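Local coordinates for protein rubber oxygenase (Streptomyces sp., PDB 5O1M) that cleaves the carbon backbone of poly(cis-1,4-isoprene) rubber by adding dioxygen across its double bonds, using one non-covalently bound b-type heme, at residues 5-10 against 240-245; 292-297 against 315-320; 325-330 against 343-348. One frame throughout, in Å; residues are numbered along the deposited sequence.

Interaction 1 (5-10 against 240-245); sequences WSPSAS and SDEYIP
S10 and P7 both press against the carbonyl of E242, and most of this contact is carbon meeting backbone oxygen. From S10 the CB lies 3.3 Å from E242 O, and P7 CB comes to the same oxygen at 3.3 Å. The pyrrolidine ring of P7 also packs beside the aliphatic start of E242, CB to CB 4.3 Å. Two residues further along the loop, I244 O lies 3.3 Å from S10 CA, a bent CA-H...O contact with an angle of 122° at the hydrogen.

Hydrogen bonds work inside each segment. P7 O takes two donors from S10: the backbone N, and the hydroxyl OG at 2.8 Å, which arrives in the carbonyl plane on a lone pair. The hydroxyl can do this because chi1 of 89° sets OG between the backbone N and the carbonyl carbon, turned back over its own loop. OG also receives the N-H of G13. With an alanine here, P7 O would lose one of its two donors and G13 N would probably be left without its acceptor, the turn being likely to hold its shape less firmly.

Between the backbones, S10 and P245 form a single bridge, CA to CA 4.4 Å, with backbone hydrogen bonds beside it: A9 with A246, I244 with V11 and D241 with A12. E242 OE1 bonds to T14 further along the same N-terminal arm, while the end of D241 leads away to H235 and W79.

Here the N-terminal arm is held on the loop between helices 220-236 and 248-258 largely through backbone atoms, with E242 to T14 and Y243 to V18 adding side-chain bonds; the S10 hydroxyl is spent on shaping the arm itself, not on gripping the loop.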
ATOM      1  N   TRP A   5     -16.032   5.463  15.078  1.00 71.14           N
ATOM      2  CA  TRP A   5     -16.124   6.892  15.323  1.00 73.46           C
ATOM      3  C   TRP A   5     -16.774   7.646  14.208  1.00 72.71           C
ATOM      4  O   TRP A   5     -16.926   7.153  13.125  1.00 68.19           O
ATOM      5  CB  TRP A   5     -14.737   7.471  15.501  1.00 73.56           C
ATOM      6  CG  TRP A   5     -13.870   7.018  14.416  1.00 74.90           C
ATOM      7  CD1 TRP A   5     -13.728   7.570  13.205  1.00 71.13           C
ATOM      8  CD2 TRP A   5     -13.071   5.856  14.433  1.00 77.77           C
ATOM      9  NE1 TRP A   5     -12.856   6.841  12.458  1.00 70.98           N
ATOM     10  CE2 TRP A   5     -12.442   5.773  13.200  1.00 72.33           C
ATOM     11  CE3 TRP A   5     -12.802   4.889  15.397  1.00 76.62           C
ATOM     12  CZ2 TRP A   5     -11.578   4.766  12.893  1.00 72.91           C
ATOM     13  CZ3 TRP A   5     -11.967   3.904  15.094  1.00 76.90           C
ATOM     14  CH2 TRP A   5     -11.351   3.840  13.847  1.00 76.47           C
ATOM     15  N   SER A   6     -17.141   8.872  14.513  1.00 75.16           N
ATOM     16  CA  SER A   6     -17.708   9.772  13.561  1.00 75.21           C
ATOM     17  C   SER A   6     -16.556  10.395  12.781  1.00 73.88           C
ATOM     18  O   SER A   6     -15.421  10.388  13.222  1.00 69.45           O
ATOM     19  CB  SER A   6     -18.494  10.855  14.294  1.00 79.75           C
ATOM     20  OG  SER A   6     -17.717  12.034  14.480  1.00 77.87           O
ATOM     21  N   PRO A   7     -16.862  10.963  11.623  1.00 71.72           N
ATOM     22  CA  PRO A   7     -15.858  11.583  10.784  1.00 68.35           C
ATOM     23  C   PRO A   7     -15.453  12.988  11.149  1.00 65.48           C
ATOM     24  O   PRO A   7     -14.949  13.618  10.257  1.00 63.55           O
ATOM     25  CB  PRO A   7     -16.519  11.581   9.403  1.00 68.44           C
ATOM     26  CG  PRO A   7     -17.590  10.561   9.499  1.00 70.53           C
ATOM     27  CD  PRO A   7     -18.101  10.749  10.878  1.00 73.97           C
ATOM     28  N   SER A   8     -15.687  13.496  12.355  1.00 59.90           N
ATOM     29  CA  SER A   8     -15.189  14.862  12.659  1.00 58.22           C
ATOM     30  C   SER A   8     -13.651  15.012  12.710  1.00 57.02           C
ATOM     31  O   SER A   8     -13.156  16.146  12.813  1.00 57.10           O
ATOM     32  CB  SER A   8     -15.789  15.409  13.958  1.00 62.22           C
ATOM     33  OG  SER A   8     -15.528  14.587  15.080  1.00 63.94           O
ATOM     34  N   ALA A   9     -12.932  13.858  12.657  1.00 49.82           N
ATOM     35  CA  ALA A   9     -11.491  13.797  12.590  1.00 45.81           C
ATOM     36  C   ALA A   9     -11.053  13.600  11.109  1.00 40.59           C
ATOM     37  O   ALA A   9      -9.903  13.444  10.831  1.00 38.30           O
ATOM     38  CB  ALA A   9     -10.985  12.665  13.496  1.00 44.55           C
ATOM     39  N   SER A  10     -11.965  13.678  10.159  1.00 39.59           N
ATOM     40  CA  SER A  10     -11.721  13.299   8.763  1.00 38.43           C
ATOM     41  C   SER A  10     -11.553  14.471   7.800  1.00 38.06           C
ATOM     42  O   SER A  10     -11.837  15.603   8.153  1.00 41.02           O
ATOM     43  CB  SER A  10     -12.869  12.426   8.270  1.00 38.44           C
ATOM     44  OG  SER A  10     -13.893  13.229   7.716  1.00 42.35           O
ATOM     45  N   SER A 240     -13.722   7.783   0.080  1.00 31.87           N
ATOM     46  CA  SER A 240     -14.470   9.010   0.282  1.00 33.04           C
ATOM     47  C   SER A 240     -13.774   9.789   1.386  1.00 32.23           C
ATOM     48  O   SER A 240     -13.240   9.218   2.312  1.00 31.25           O
ATOM     49  CB  SER A 240     -15.919   8.702   0.661  1.00 34.95           C
ATOM     50  OG  SER A 240     -16.468   9.814   1.370  1.00 39.18           O
ATOM     51  N   ASP A 241     -13.807  11.109   1.263  1.00 34.14           N
ATOM     52  CA  ASP A 241     -13.173  12.026   2.189  1.00 34.07           C
ATOM     53  C   ASP A 241     -13.635  11.920   3.614  1.00 36.29           C
ATOM     54  O   ASP A 241     -12.881  12.246   4.505  1.00 39.26           O
ATOM     55  CB  ASP A 241     -13.361  13.423   1.687  1.00 36.05           C
ATOM     56  CG  ASP A 241     -12.620  13.689   0.384  1.00 38.08           C
ATOM     57  OD1 ASP A 241     -11.721  12.855  -0.050  1.00 38.46           O
ATOM     58  OD2 ASP A 241     -12.940  14.727  -0.222  1.00 35.45           O
ATOM     59  N   GLU A 242     -14.823  11.420   3.858  1.00 38.94           N
ATOM     60  CA  GLU A 242     -15.300  11.199   5.207  1.00 43.11           C
ATOM     61  C   GLU A 242     -14.548  10.103   5.901  1.00 41.83           C
ATOM     62  O   GLU A 242     -14.729   9.948   7.113  1.00 42.37           O
ATOM     63  CB  GLU A 242     -16.748  10.717   5.247  1.00 48.18           C
ATOM     64  CG  GLU A 242     -17.750  11.326   4.316  1.00 57.62           C
ATOM     65  CD  GLU A 242     -19.128  11.257   4.940  1.00 66.65           C
ATOM     66  OE1 GLU A 242     -19.378  12.094   5.862  1.00 77.07           O
ATOM     67  OE2 GLU A 242     -19.929  10.357   4.558  1.00 66.50           O
ATOM     68  N   TYR A 243     -13.762   9.284   5.185  1.00 39.41           N
ATOM     69  CA  TYR A 243     -12.997   8.220   5.860  1.00 38.34           C
ATOM     70  C   TYR A 243     -11.522   8.488   5.908  1.00 37.37           C
ATOM     71  O   TYR A 243     -10.802   7.725   6.538  1.00 41.45           O
ATOM     72  CB  TYR A 243     -13.283   6.811   5.246  1.00 38.84           C
ATOM     73  CG  TYR A 243     -14.797   6.564   5.096  1.00 38.48           C
ATOM     74  CD1 TYR A 243     -15.625   6.613   6.210  1.00 38.50           C
ATOM     75  CD2 TYR A 243     -15.387   6.394   3.839  1.00 38.08           C
ATOM     76  CE1 TYR A 243     -17.000   6.503   6.067  1.00 40.30           C
ATOM     77  CE2 TYR A 243     -16.760   6.263   3.712  1.00 39.06           C
ATOM     78  CZ  TYR A 243     -17.539   6.316   4.824  1.00 38.49           C
ATOM     79  OH  TYR A 243     -18.857   6.181   4.733  1.00 41.36           O
ATOM     80  N   ILE A 244     -11.047   9.545   5.273  1.00 34.62           N
ATOM     81  CA  ILE A 244      -9.595   9.807   5.199  1.00 30.81           C
ATOM     82  C   ILE A 244      -9.204  10.681   6.417  1.00 30.69           C
ATOM     83  O   ILE A 244      -9.777  11.708   6.638  1.00 28.51           O
ATOM     84  CB  ILE A 244      -9.208  10.572   3.899  1.00 29.03           C
ATOM     85  CG1 ILE A 244      -9.635   9.757   2.663  1.00 29.60           C
ATOM     86  CG2 ILE A 244      -7.701  10.795   3.859  1.00 29.43           C
ATOM     87  CD1 ILE A 244      -9.536  10.491   1.315  1.00 28.92           C
ATOM     88  N   PRO A 245      -8.267  10.243   7.244  1.00 29.88           N
ATOM     89  CA  PRO A 245      -7.917  11.160   8.383  1.00 28.88           C
ATOM     90  C   PRO A 245      -7.282  12.501   7.970  1.00 27.33           C
ATOM     91  O   PRO A 245      -6.437  12.587   7.058  1.00 24.94           O
ATOM     92  CB  PRO A 245      -6.938  10.353   9.200  1.00 27.41           C
ATOM     93  CG  PRO A 245      -6.464   9.266   8.313  1.00 27.80           C
ATOM     94  CD  PRO A 245      -7.506   8.997   7.263  1.00 28.63           C
TER

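Interaction 2 (292-297 against 315-320); sequences IGAFSR and VLERLI
A294 pushes its methyl into a hollow on helix 314-331, where CB overlaps L316 CG and I320 CD1, each at 3.8 Å, with the CG methylene of E317 beside them. This is a close helix-helix packing within the all-helical fold: the segment axes approach to 8.9 Å and cross at -52°, and A294 is small enough to let its CA come within 5.2 Å of that of E317. Helix 289-300 lies against the first turns of helix 314-331.

I320 continues the apolar seam. Its CG1 stands anti to the carbonyl carbon, which carries CD1 to the A294 methyl, while I320 CG2 lies 4.3 Å from F295 CD1, at the ring edge and near its plane. The CB of F295 starts off away from helix 314-331, yet the ring edge still meets I320; the ring also meets W324 edge-to-face, with L347 and L351 of helix 342-360 and L105 of helix 96-111 against it.

The charged end is made by R297 and E317. The arginine chain bends at chi3, and the extended glutamate comes in at the guanidinium edge, the two flat groups 38° apart. NE is the guanidinium nitrogen that faces E317, while NH1 is held by D306 and by L310 O; E317 OE1 also accepts from Q313 N. With those partners, R297 ties the loop after helix 302-308 into the same junction, and its charge is probably balanced by two acids. Across the bridge, R297 NE stands 3.1 Å from E317 OE1, in a weak hydrogen bond bent to 122° at the hydrogen.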
ATOM      1  N   ILE A 292      15.857 -11.230   6.364  1.00 32.24           N
ATOM      2  CA  ILE A 292      14.452 -10.791   6.181  1.00 32.25           C
ATOM      3  C   ILE A 292      13.651 -11.048   7.436  1.00 32.49           C
ATOM      4  O   ILE A 292      12.896 -10.200   7.867  1.00 32.24           O
ATOM      5  CB  ILE A 292      13.712 -11.608   5.069  1.00 33.84           C
ATOM      6  CG1 ILE A 292      14.386 -11.379   3.720  1.00 34.58           C
ATOM      7  CG2 ILE A 292      12.234 -11.165   4.949  1.00 34.38           C
ATOM      8  CD1 ILE A 292      14.037 -12.396   2.668  1.00 35.78           C
ATOM      9  N   GLY A 293      13.751 -12.252   7.974  1.00 31.93           N
ATOM     10  CA  GLY A 293      13.032 -12.602   9.174  1.00 32.84           C
ATOM     11  C   GLY A 293      13.357 -11.706  10.342  1.00 31.90           C
ATOM     12  O   GLY A 293      12.489 -11.222  11.028  1.00 29.52           O
ATOM     13  N   ALA A 294      14.629 -11.459  10.567  1.00 33.18           N
ATOM     14  CA  ALA A 294      15.020 -10.692  11.733  1.00 32.69           C
ATOM     15  C   ALA A 294      14.615  -9.200  11.589  1.00 30.74           C
ATOM     16  O   ALA A 294      14.049  -8.588  12.484  1.00 30.77           O
ATOM     17  CB  ALA A 294      16.488 -10.903  12.037  1.00 32.28           C
ATOM     18  N   PHE A 295      14.850  -8.639  10.428  1.00 30.02           N
ATOM     19  CA  PHE A 295      14.529  -7.304  10.204  1.00 29.20           C
ATOM     20  C   PHE A 295      13.006  -7.027  10.187  1.00 29.47           C
ATOM     21  O   PHE A 295      12.541  -5.971  10.718  1.00 30.15           O
ATOM     22  CB  PHE A 295      15.185  -6.800   8.913  1.00 29.21           C
ATOM     23  CG  PHE A 295      15.017  -5.297   8.735  1.00 28.30           C
ATOM     24  CD1 PHE A 295      15.788  -4.424   9.521  1.00 27.90           C
ATOM     25  CD2 PHE A 295      14.088  -4.775   7.859  1.00 26.57           C
ATOM     26  CE1 PHE A 295      15.629  -3.055   9.387  1.00 28.14           C
ATOM     27  CE2 PHE A 295      13.913  -3.400   7.736  1.00 27.35           C
ATOM     28  CZ  PHE A 295      14.694  -2.541   8.478  1.00 27.44           C
ATOM     29  N   SER A 296      12.251  -7.943   9.577  1.00 29.48           N
ATOM     30  CA  SER A 296      10.793  -7.846   9.517  1.00 30.18           C
ATOM     31  C   SER A 296      10.212  -8.024  10.918  1.00 31.08           C
ATOM     32  O   SER A 296       9.312  -7.293  11.293  1.00 28.57           O
ATOM     33  CB  SER A 296      10.180  -8.834   8.557  1.00 31.09           C
ATOM     34  OG  SER A 296      10.807  -8.681   7.279  1.00 35.24           O
ATOM     35  N   ARG A 297      10.732  -8.963  11.691  1.00 30.65           N
ATOM     36  CA  ARG A 297      10.321  -9.019  13.119  1.00 33.04           C
ATOM     37  C   ARG A 297      10.646  -7.752  13.942  1.00 33.84           C
ATOM     38  O   ARG A 297       9.828  -7.300  14.763  1.00 35.41           O
ATOM     39  CB  ARG A 297      10.875 -10.254  13.794  1.00 34.55           C
ATOM     40  CG  ARG A 297      10.196 -11.537  13.323  1.00 35.38           C
ATOM     41  CD  ARG A 297      10.737 -12.784  14.026  1.00 37.02           C
ATOM     42  NE  ARG A 297      10.425 -12.635  15.408  1.00 36.06           N
ATOM     43  CZ  ARG A 297       9.332 -13.038  16.030  1.00 37.14           C
ATOM     44  NH1 ARG A 297       8.393 -13.735  15.432  1.00 36.82           N
ATOM     45  NH2 ARG A 297       9.219 -12.741  17.328  1.00 37.82           N
ATOM     46  N   VAL A 315      19.446 -13.759  18.527  1.00 34.81           N
ATOM     47  CA  VAL A 315      20.726 -13.093  18.473  1.00 35.18           C
ATOM     48  C   VAL A 315      20.677 -11.956  17.449  1.00 33.99           C
ATOM     49  O   VAL A 315      20.810 -10.806  17.774  1.00 31.04           O
ATOM     50  CB  VAL A 315      21.833 -14.119  18.328  1.00 36.38           C
ATOM     51  CG1 VAL A 315      23.132 -13.484  17.890  1.00 37.64           C
ATOM     52  CG2 VAL A 315      22.017 -14.853  19.668  1.00 37.32           C
ATOM     53  N   LEU A 316      20.342 -12.302  16.231  1.00 36.04           N
ATOM     54  CA  LEU A 316      20.214 -11.353  15.120  1.00 36.48           C
ATOM     55  C   LEU A 316      19.242 -10.208  15.390  1.00 36.37           C
ATOM     56  O   LEU A 316      19.568  -9.034  15.163  1.00 34.52           O
ATOM     57  CB  LEU A 316      19.909 -12.117  13.830  1.00 39.54           C
ATOM     58  CG  LEU A 316      20.263 -11.433  12.483  1.00 42.56           C
ATOM     59  CD1 LEU A 316      21.625 -10.682  12.537  1.00 44.25           C
ATOM     60  CD2 LEU A 316      20.201 -12.439  11.310  1.00 41.75           C
ATOM     61  N   GLU A 317      18.082 -10.504  15.963  1.00 36.45           N
ATOM     62  CA  GLU A 317      17.158  -9.442  16.328  1.00 35.42           C
ATOM     63  C   GLU A 317      17.732  -8.500  17.388  1.00 36.69           C
ATOM     64  O   GLU A 317      17.642  -7.249  17.272  1.00 34.80           O
ATOM     65  CB  GLU A 317      15.807 -10.018  16.760  1.00 36.13           C
ATOM     66  CG  GLU A 317      15.034 -10.694  15.622  1.00 34.75           C
ATOM     67  CD  GLU A 317      13.771 -11.353  16.089  1.00 35.93           C
ATOM     68  OE1 GLU A 317      13.491 -12.488  15.651  1.00 38.00           O
ATOM     69  OE2 GLU A 317      13.049 -10.799  16.941  1.00 37.12           O
ATOM     70  N   ARG A 318      18.350  -9.060  18.430  1.00 38.41           N
ATOM     71  CA  ARG A 318      19.033  -8.188  19.379  1.00 37.68           C
ATOM     72  C   ARG A 318      20.151  -7.337  18.738  1.00 35.50           C
ATOM     73  O   ARG A 318      20.305  -6.161  19.102  1.00 32.61           O
ATOM     74  CB  ARG A 318      19.642  -8.939  20.551  1.00 40.95           C
ATOM     75  CG  ARG A 318      20.514  -8.012  21.411  1.00 43.34           C
ATOM     76  CD  ARG A 318      20.518  -8.364  22.872  1.00 48.66           C
ATOM     77  NE  ARG A 318      19.163  -8.707  23.293  1.00 49.96           N
ATOM     78  CZ  ARG A 318      18.836  -8.928  24.549  1.00 51.28           C
ATOM     79  NH1 ARG A 318      17.576  -9.268  24.844  1.00 50.50           N
ATOM     80  NH2 ARG A 318      19.755  -8.744  25.492  1.00 54.41           N
ATOM     81  N   LEU A 319      20.976  -7.914  17.862  1.00 35.19           N
ATOM     82  CA  LEU A 319      22.017  -7.080  17.207  1.00 35.18           C
ATOM     83  C   LEU A 319      21.368  -5.916  16.447  1.00 32.33           C
ATOM     84  O   LEU A 319      21.843  -4.792  16.501  1.00 32.80           O
ATOM     85  CB  LEU A 319      22.889  -7.850  16.278  1.00 35.06           C
ATOM     86  CG  LEU A 319      23.870  -8.876  16.806  1.00 37.56           C
ATOM     87  CD1 LEU A 319      24.134  -9.894  15.693  1.00 37.56           C
ATOM     88  CD2 LEU A 319      25.186  -8.303  17.293  1.00 38.26           C
ATOM     89  N   ILE A 320      20.247  -6.182  15.805  1.00 31.11           N
ATOM     90  CA  ILE A 320      19.607  -5.159  14.947  1.00 29.96           C
ATOM     91  C   ILE A 320      19.038  -4.043  15.802  1.00 31.34           C
ATOM     92  O   ILE A 320      19.197  -2.812  15.498  1.00 32.60           O
ATOM     93  CB  ILE A 320      18.567  -5.786  14.034  1.00 27.81           C
ATOM     94  CG1 ILE A 320      19.273  -6.668  13.025  1.00 27.84           C
ATOM     95  CG2 ILE A 320      17.815  -4.731  13.323  1.00 27.63           C
ATOM     96  CD1 ILE A 320      18.405  -7.635  12.230  1.00 27.83           C
TER

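Interaction 3 (325-330 against 343-348)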
ATOM      1  N   PRO A 325      19.303   1.873  15.206  1.00 26.99           N
ATOM      2  CA  PRO A 325      19.221   3.340  15.421  1.00 28.51           C
ATOM      3  C   PRO A 325      20.554   4.117  15.277  1.00 27.51           C
ATOM      4  O   PRO A 325      20.484   5.291  14.932  1.00 24.40           O
ATOM      5  CB  PRO A 325      18.657   3.465  16.838  1.00 29.87           C
ATOM      6  CG  PRO A 325      17.978   2.123  17.053  1.00 32.14           C
ATOM      7  CD  PRO A 325      18.933   1.151  16.437  1.00 30.02           C
ATOM      8  N   LEU A 326      21.711   3.479  15.553  1.00 26.83           N
ATOM      9  CA  LEU A 326      22.988   4.176  15.367  1.00 29.47           C
ATOM     10  C   LEU A 326      23.279   4.421  13.881  1.00 28.68           C
ATOM     11  O   LEU A 326      23.715   5.496  13.469  1.00 26.78           O
ATOM     12  CB  LEU A 326      24.192   3.498  16.078  1.00 30.48           C
ATOM     13  CG  LEU A 326      23.981   3.200  17.594  1.00 30.50           C
ATOM     14  CD1 LEU A 326      25.116   2.384  18.221  1.00 31.54           C
ATOM     15  CD2 LEU A 326      23.723   4.425  18.356  1.00 29.69           C
ATOM     16  N   LEU A 327      23.021   3.420  13.092  1.00 29.73           N
ATOM     17  CA  LEU A 327      23.206   3.499  11.664  1.00 30.21           C
ATOM     18  C   LEU A 327      22.301   4.576  11.110  1.00 27.66           C
ATOM     19  O   LEU A 327      22.748   5.383  10.342  1.00 27.23           O
ATOM     20  CB  LEU A 327      22.870   2.133  11.058  1.00 32.86           C
ATOM     21  CG  LEU A 327      23.196   1.852   9.640  1.00 35.73           C
ATOM     22  CD1 LEU A 327      23.632   0.400   9.453  1.00 37.43           C
ATOM     23  CD2 LEU A 327      21.992   2.193   8.793  1.00 37.22           C
ATOM     24  N   VAL A 328      21.046   4.604  11.520  1.00 26.38           N
ATOM     25  CA  VAL A 328      20.119   5.642  11.081  1.00 26.95           C
ATOM     26  C   VAL A 328      20.662   7.044  11.496  1.00 26.38           C
ATOM     27  O   VAL A 328      20.788   7.917  10.635  1.00 26.66           O
ATOM     28  CB  VAL A 328      18.716   5.396  11.646  1.00 26.96           C
ATOM     29  CG1 VAL A 328      17.767   6.557  11.327  1.00 27.83           C
ATOM     30  CG2 VAL A 328      18.152   4.089  11.056  1.00 27.30           C
ATOM     31  N   ALA A 329      21.036   7.224  12.775  1.00 26.35           N
ATOM     32  CA  ALA A 329      21.610   8.513  13.242  1.00 25.21           C
ATOM     33  C   ALA A 329      22.867   8.909  12.447  1.00 25.45           C
ATOM     34  O   ALA A 329      23.081  10.076  12.114  1.00 24.97           O
ATOM     35  CB  ALA A 329      21.901   8.422  14.708  1.00 26.43           C
ATOM     36  N   PHE A 330      23.644   7.920  12.039  1.00 25.42           N
ATOM     37  CA  PHE A 330      24.824   8.172  11.210  1.00 25.34           C
ATOM     38  C   PHE A 330      24.422   8.636   9.808  1.00 24.19           C
ATOM     39  O   PHE A 330      24.884   9.652   9.352  1.00 22.87           O
ATOM     40  CB  PHE A 330      25.739   6.918  11.144  1.00 25.64           C
ATOM     41  CG  PHE A 330      26.867   7.084  10.163  1.00 27.49           C
ATOM     42  CD1 PHE A 330      27.859   8.011  10.377  1.00 27.77           C
ATOM     43  CD2 PHE A 330      26.906   6.335   8.993  1.00 28.74           C
ATOM     44  CE1 PHE A 330      28.826   8.230   9.435  1.00 29.19           C
ATOM     45  CE2 PHE A 330      27.954   6.485   8.073  1.00 28.96           C
ATOM     46  CZ  PHE A 330      28.912   7.416   8.297  1.00 29.28           C
ATOM     47  N   VAL A 343      27.680  -6.737  10.578  1.00 31.66           N
ATOM     48  CA  VAL A 343      26.461  -7.259   9.938  1.00 32.14           C
ATOM     49  C   VAL A 343      25.377  -6.219   9.794  1.00 30.91           C
ATOM     50  O   VAL A 343      24.486  -6.366   8.951  1.00 31.45           O
ATOM     51  CB  VAL A 343      25.892  -8.498  10.685  1.00 34.32           C
ATOM     52  CG1 VAL A 343      25.199  -8.066  11.979  1.00 35.35           C
ATOM     53  CG2 VAL A 343      24.909  -9.308   9.861  1.00 35.44           C
ATOM     54  N   LEU A 344      25.423  -5.116  10.573  1.00 30.49           N
ATOM     55  CA  LEU A 344      24.462  -4.060  10.301  1.00 29.23           C
ATOM     56  C   LEU A 344      24.688  -3.417   8.930  1.00 27.59           C
ATOM     57  O   LEU A 344      23.735  -2.990   8.276  1.00 27.09           O
ATOM     58  CB  LEU A 344      24.484  -2.986  11.384  1.00 30.11           C
ATOM     59  CG  LEU A 344      23.545  -3.126  12.587  1.00 30.80           C
ATOM     60  CD1 LEU A 344      22.133  -2.883  12.112  1.00 30.08           C
ATOM     61  CD2 LEU A 344      23.578  -4.465  13.295  1.00 31.17           C
ATOM     62  N   TRP A 345      25.943  -3.246   8.563  1.00 28.28           N
ATOM     63  CA  TRP A 345      26.262  -2.615   7.265  1.00 27.95           C
ATOM     64  C   TRP A 345      25.827  -3.589   6.153  1.00 28.10           C
ATOM     65  O   TRP A 345      25.374  -3.129   5.110  1.00 26.89           O
ATOM     66  CB  TRP A 345      27.748  -2.336   7.122  1.00 27.81           C
ATOM     67  CG  TRP A 345      28.291  -1.449   8.190  1.00 28.83           C
ATOM     68  CD1 TRP A 345      29.207  -1.777   9.159  1.00 30.06           C
ATOM     69  CD2 TRP A 345      27.935  -0.093   8.423  1.00 27.57           C
ATOM     70  NE1 TRP A 345      29.440  -0.704   9.964  1.00 29.91           N
ATOM     71  CE2 TRP A 345      28.694   0.355   9.535  1.00 28.31           C
ATOM     72  CE3 TRP A 345      27.060   0.778   7.798  1.00 27.01           C
ATOM     73  CZ2 TRP A 345      28.634   1.650  10.030  1.00 27.80           C
ATOM     74  CZ3 TRP A 345      26.939   2.099   8.298  1.00 28.06           C
ATOM     75  CH2 TRP A 345      27.760   2.515   9.430  1.00 28.14           C
ATOM     76  N   THR A 346      25.981  -4.905   6.388  1.00 28.69           N
ATOM     77  CA  THR A 346      25.548  -5.942   5.453  1.00 30.74           C
ATOM     78  C   THR A 346      24.032  -5.882   5.240  1.00 29.40           C
ATOM     79  O   THR A 346      23.534  -5.901   4.112  1.00 29.64           O
ATOM     80  CB  THR A 346      25.890  -7.326   5.972  1.00 32.88           C
ATOM     81  OG1 THR A 346      27.315  -7.456   6.122  1.00 36.23           O
ATOM     82  CG2 THR A 346      25.420  -8.394   4.937  1.00 33.58           C
ATOM     83  N   LEU A 347      23.324  -5.782   6.361  1.00 29.34           N
ATOM     84  CA  LEU A 347      21.909  -5.587   6.339  1.00 30.18           C
ATOM     85  C   LEU A 347      21.492  -4.333   5.557  1.00 28.32           C
ATOM     86  O   LEU A 347      20.613  -4.388   4.709  1.00 25.29           O
ATOM     87  CB  LEU A 347      21.360  -5.535   7.756  1.00 30.66           C
ATOM     88  CG  LEU A 347      19.879  -5.167   7.873  1.00 30.01           C
ATOM     89  CD1 LEU A 347      19.029  -6.195   7.058  1.00 29.84           C
ATOM     90  CD2 LEU A 347      19.512  -4.934   9.352  1.00 30.04           C
ATOM     91  N   GLU A 348      22.123  -3.221   5.889  1.00 29.00           N
ATOM     92  CA  GLU A 348      21.840  -1.977   5.188  1.00 29.13           C
ATOM     93  C   GLU A 348      22.092  -2.107   3.681  1.00 27.44           C
ATOM     94  O   GLU A 348      21.273  -1.676   2.921  1.00 26.89           O
ATOM     95  CB  GLU A 348      22.648  -0.821   5.739  1.00 30.23           C
ATOM     96  CG  GLU A 348      22.339   0.514   5.110  1.00 30.68           C
ATOM     97  CD  GLU A 348      23.359   1.611   5.446  1.00 33.72           C
ATOM     98  OE1 GLU A 348      24.611   1.409   5.386  1.00 31.01           O
ATOM     99  OE2 GLU A 348      22.870   2.734   5.705  1.00 36.72           O
TER
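L344 opens the contact from helix 342-360: its carbonyl O lies 3.6 Å from L327 CD1, and its CB touches the same methyl. L327 is the central side chain from helix 314-331. With CG anti to the backbone N (chi1 -169°), its branched end reaches across to L344, W345 and E348.

W345 comes next. CE3 of its six-membered ring is 3.8 Å from L327 CD1, the leucine and the indole running past one another and pointing opposite ways. The far end of the indole meets F330, whose CD2 lies 3.9 Å from W345 CH2, near the indole plane and at its edge; the side chains cross at about a right angle. L337 and V340 of the connecting loop also pack on this tryptophan.

E348 finishes the row. Its extended chain crosses L327, bringing OE2 to 3.3 Å from L327 CD2, while OE1 makes a salt bridge with R331, just past F330 on the facing helix.

Packed mainly through side chains, with axes 11.0 Å apart, these are two consecutive helices joined by a loop and crossing at -65°, an oblique helix-helix packing within the all-helical fold.

Interactions 2 and 3 are neighbours, with centres 12 Å apart, and share helix 314-331: its first turns meet helix 289-300, and its last turns meet helix 342-360. The two contacts touch directly, F295 CD1 lying 3.8 Å from L347 CD2 and L319 O 3.7 Å from L344 CD2, so the three helices form one continuous packed unit. Interaction 1 stands apart, its centre 36 Å from that of interaction 2 and 38 Å from that of interaction 3. Interaction 1 approaches the heme, the side chain of I244 being about 10 Å from it. All three lie away from H167, the inferred axial ligand of the iron.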